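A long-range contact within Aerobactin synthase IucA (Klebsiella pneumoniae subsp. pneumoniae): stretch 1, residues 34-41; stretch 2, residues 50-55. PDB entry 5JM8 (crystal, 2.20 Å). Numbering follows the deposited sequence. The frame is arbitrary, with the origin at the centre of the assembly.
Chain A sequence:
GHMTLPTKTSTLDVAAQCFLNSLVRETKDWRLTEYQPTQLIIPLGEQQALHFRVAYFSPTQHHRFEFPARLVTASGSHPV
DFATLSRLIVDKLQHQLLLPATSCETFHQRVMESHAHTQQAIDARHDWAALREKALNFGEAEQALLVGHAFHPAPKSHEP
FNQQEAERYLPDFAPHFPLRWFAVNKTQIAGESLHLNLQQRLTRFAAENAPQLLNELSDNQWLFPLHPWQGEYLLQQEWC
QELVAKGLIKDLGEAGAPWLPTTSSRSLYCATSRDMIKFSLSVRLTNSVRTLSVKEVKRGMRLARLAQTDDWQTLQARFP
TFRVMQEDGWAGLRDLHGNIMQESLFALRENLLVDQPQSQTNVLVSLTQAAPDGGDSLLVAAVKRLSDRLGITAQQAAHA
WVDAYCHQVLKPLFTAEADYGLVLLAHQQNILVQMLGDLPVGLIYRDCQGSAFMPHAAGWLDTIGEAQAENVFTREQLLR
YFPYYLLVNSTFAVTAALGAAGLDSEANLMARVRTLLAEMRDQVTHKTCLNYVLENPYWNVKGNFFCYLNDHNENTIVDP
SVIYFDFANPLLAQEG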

# COMPACT_ATOMS: atom_id res chain seq x y z
N GLU A 34 -47.25 -34.11 1.06
CA GLU A 34 -47.82 -33.87 2.38
C GLU A 34 -46.97 -34.53 3.45
O GLU A 34 -47.12 -34.23 4.64
CB GLU A 34 -49.26 -34.39 2.44
N TYR A 35 -46.09 -35.42 3.03
CA TYR A 35 -45.21 -36.12 3.96
C TYR A 35 -43.79 -35.58 3.88
O TYR A 35 -43.43 -34.88 2.93
CB TYR A 35 -45.23 -37.63 3.69
CG TYR A 35 -44.62 -38.02 2.36
CD1 TYR A 35 -43.25 -38.17 2.22
CD2 TYR A 35 -45.42 -38.25 1.25
CE1 TYR A 35 -42.69 -38.54 1.01
CE2 TYR A 35 -44.87 -38.62 0.04
CZ TYR A 35 -43.50 -38.76 -0.08
OH TYR A 35 -42.95 -39.12 -1.28
N GLN A 36 -42.98 -35.92 4.87
CA GLN A 36 -41.59 -35.48 4.92
C GLN A 36 -40.66 -36.70 5.03
O GLN A 36 -41.12 -37.76 5.43
CB GLN A 36 -41.36 -34.53 6.09
N PRO A 37 -39.31 -36.58 4.68
CA PRO A 37 -38.86 -35.26 4.21
C PRO A 37 -39.62 -34.77 2.98
O PRO A 37 -39.87 -35.53 2.06
CB PRO A 37 -37.38 -35.47 3.87
CG PRO A 37 -37.25 -36.91 3.56
CD PRO A 37 -38.09 -37.51 4.63
N THR A 38 -39.98 -33.49 2.99
CA THR A 38 -40.72 -32.88 1.90
C THR A 38 -39.99 -33.01 0.57
O THR A 38 -38.77 -32.87 0.49
CB THR A 38 -40.97 -31.38 2.16
OG1 THR A 38 -41.70 -31.23 3.39
CG2 THR A 38 -41.76 -30.77 1.02
N GLN A 39 -40.76 -33.27 -0.49
CA GLN A 39 -40.21 -33.40 -1.83
C GLN A 39 -41.03 -32.58 -2.82
O GLN A 39 -42.25 -32.50 -2.70
CB GLN A 39 -40.17 -34.87 -2.27
CG GLN A 39 -39.19 -35.73 -1.49
CD GLN A 39 -39.09 -37.14 -2.04
OE1 GLN A 39 -39.94 -37.57 -2.81
NE2 GLN A 39 -38.05 -37.86 -1.64
N LEU A 40 -40.35 -31.97 -3.78
CA LEU A 40 -41.02 -31.22 -4.84
C LEU A 40 -41.17 -32.11 -6.06
O LEU A 40 -40.22 -32.76 -6.50
CB LEU A 40 -40.24 -29.95 -5.18
CG LEU A 40 -40.96 -28.99 -6.14
CD1 LEU A 40 -40.72 -27.55 -5.73
CD2 LEU A 40 -40.52 -29.23 -7.57
N ILE A 41 -42.38 -32.14 -6.61
CA ILE A 41 -42.71 -33.05 -7.70
C ILE A 41 -43.02 -32.30 -8.99
O ILE A 41 -43.79 -31.34 -9.00
CB ILE A 41 -43.92 -33.94 -7.32
CG1 ILE A 41 -43.57 -34.80 -6.11
CG2 ILE A 41 -44.34 -34.82 -8.49
CD1 ILE A 41 -44.76 -35.49 -5.47
N LEU A 50 -40.89 -36.61 -11.52
CA LEU A 50 -39.57 -36.40 -10.92
C LEU A 50 -39.73 -35.90 -9.49
O LEU A 50 -40.44 -34.93 -9.25
CB LEU A 50 -38.75 -35.41 -11.74
CG LEU A 50 -38.32 -35.90 -13.13
CD1 LEU A 50 -37.80 -34.75 -13.97
CD2 LEU A 50 -37.27 -37.00 -13.01
N HIS A 51 -39.06 -36.57 -8.56
CA HIS A 51 -39.12 -36.21 -7.14
C HIS A 51 -37.82 -35.60 -6.63
O HIS A 51 -36.79 -36.28 -6.56
CB HIS A 51 -39.46 -37.44 -6.31
CG HIS A 51 -40.88 -37.89 -6.44
ND1 HIS A 51 -41.68 -38.10 -5.34
CD2 HIS A 51 -41.64 -38.17 -7.52
CE1 HIS A 51 -42.88 -38.48 -5.74
NE2 HIS A 51 -42.88 -38.54 -7.06
N PHE A 52 -37.87 -34.32 -6.27
CA PHE A 52 -36.71 -33.59 -5.77
C PHE A 52 -36.76 -33.39 -4.26
O PHE A 52 -37.68 -32.75 -3.75
CB PHE A 52 -36.59 -32.23 -6.46
CG PHE A 52 -36.38 -32.32 -7.95
CD1 PHE A 52 -35.11 -32.50 -8.47
CD2 PHE A 52 -37.45 -32.22 -8.82
CE1 PHE A 52 -34.91 -32.57 -9.84
CE2 PHE A 52 -37.25 -32.29 -10.19
CZ PHE A 52 -35.99 -32.47 -10.70
N ARG A 53 -35.77 -33.93 -3.56
CA ARG A 53 -35.65 -33.69 -2.12
C ARG A 53 -35.37 -32.22 -1.88
O ARG A 53 -34.41 -31.67 -2.41
CB ARG A 53 -34.53 -34.55 -1.52
CG ARG A 53 -34.76 -36.05 -1.66
CD ARG A 53 -33.56 -36.83 -1.14
NE ARG A 53 -33.33 -36.60 0.28
CZ ARG A 53 -32.29 -37.06 0.96
NH1 ARG A 53 -31.36 -37.79 0.35
NH2 ARG A 53 -32.17 -36.79 2.26
N VAL A 54 -36.21 -31.58 -1.07
CA VAL A 54 -36.09 -30.15 -0.80
C VAL A 54 -35.37 -29.89 0.51
O VAL A 54 -35.86 -30.24 1.59
CB VAL A 54 -37.48 -29.48 -0.76
CG1 VAL A 54 -37.34 -27.99 -0.51
CG2 VAL A 54 -38.24 -29.74 -2.06
N ALA A 55 -34.20 -29.26 0.42
CA ALA A 55 -33.43 -28.87 1.60
C ALA A 55 -33.89 -27.51 2.11
O ALA A 55 -33.94 -27.28 3.32
CB ALA A 55 -31.94 -28.85 1.27

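Two antiparallel strands, one entered at Gln39 and the other already running at Leu50, lie side by side with their axes 150° apart in direction and 4.5 Å apart at closest approach, and together the two stretches bury about 500 Å². The register is set by three facing pairs: Ile41 with His51, Leu40 with Phe52, and Gln39 with Arg53.

At the start of stretch 2, Leu50 contributes mainly backbone. Its carbonyl O receives a CA-H...O contact from Ile41 CA at 3.3 Å, while its side chain leads away from stretch 1 and is buried. A leucine here can serve packing beyond this contact while its main chain stays in the ladder.

His51 gives up more surface to the partner stretch than any other residue. It shares a non-hydrogen-bonded pair with Ile41, so the backbones of these two do not bond to each other; the side chains meet instead. Ile41 CG1 sits over one face of the imidazole, 3.8 Å from the ring centroid and only 10° off the ring normal, a CH-pi contact. At the ring's edge, His51 ND1 donates a hydrogen bond to Gln39 OE1 at 3.1 Å. One flat residue thus offers an apolar face and a polar rim at once, and the extended m, t conformation of Gln39 carries its amide to that rim. Tyr35 OH also lies near the ring plane, 4.4 Å from His51 ND1, too far for a hydrogen bond.

Phe52 supplies the central backbone clasp. Phe52 N donates to Leu40 O and Leu40 N donates to Phe52 O, both at 2.8 Å, and Phe52 O also takes a CA-H...O contact from Gln39 CA at 3.2 Å. Both side chains turn to the face opposite His51 and Ile41 and are buried, as suits two large apolar residues, but they touch each other lightly, Leu40 CD2 to Phe52 CD2 being 4.5 Å.

Arg53 returns to the face of His51 and pairs with Gln39, whose side chain lies on that same face. Its CG lies 3.8 Å from Gln39 NE2, so the aliphatic part of the chain does the packing here, while the guanidinium reaches on from an exposed position that tolerates charge.

Val54 closes the contact in two ways. Val54 N donates a nearly straight hydrogen bond to Thr38 O at 3.3 Å, extending the ladder past the paired strand residues of stretch 1. Its CA-to-CB bond points toward stretch 1, and CG2 packs against Leu40 CB at 3.7 Å; a compact beta-branched residue suits this place. At Ala55 the chain turns a corner, the CB points away, and the contact ends.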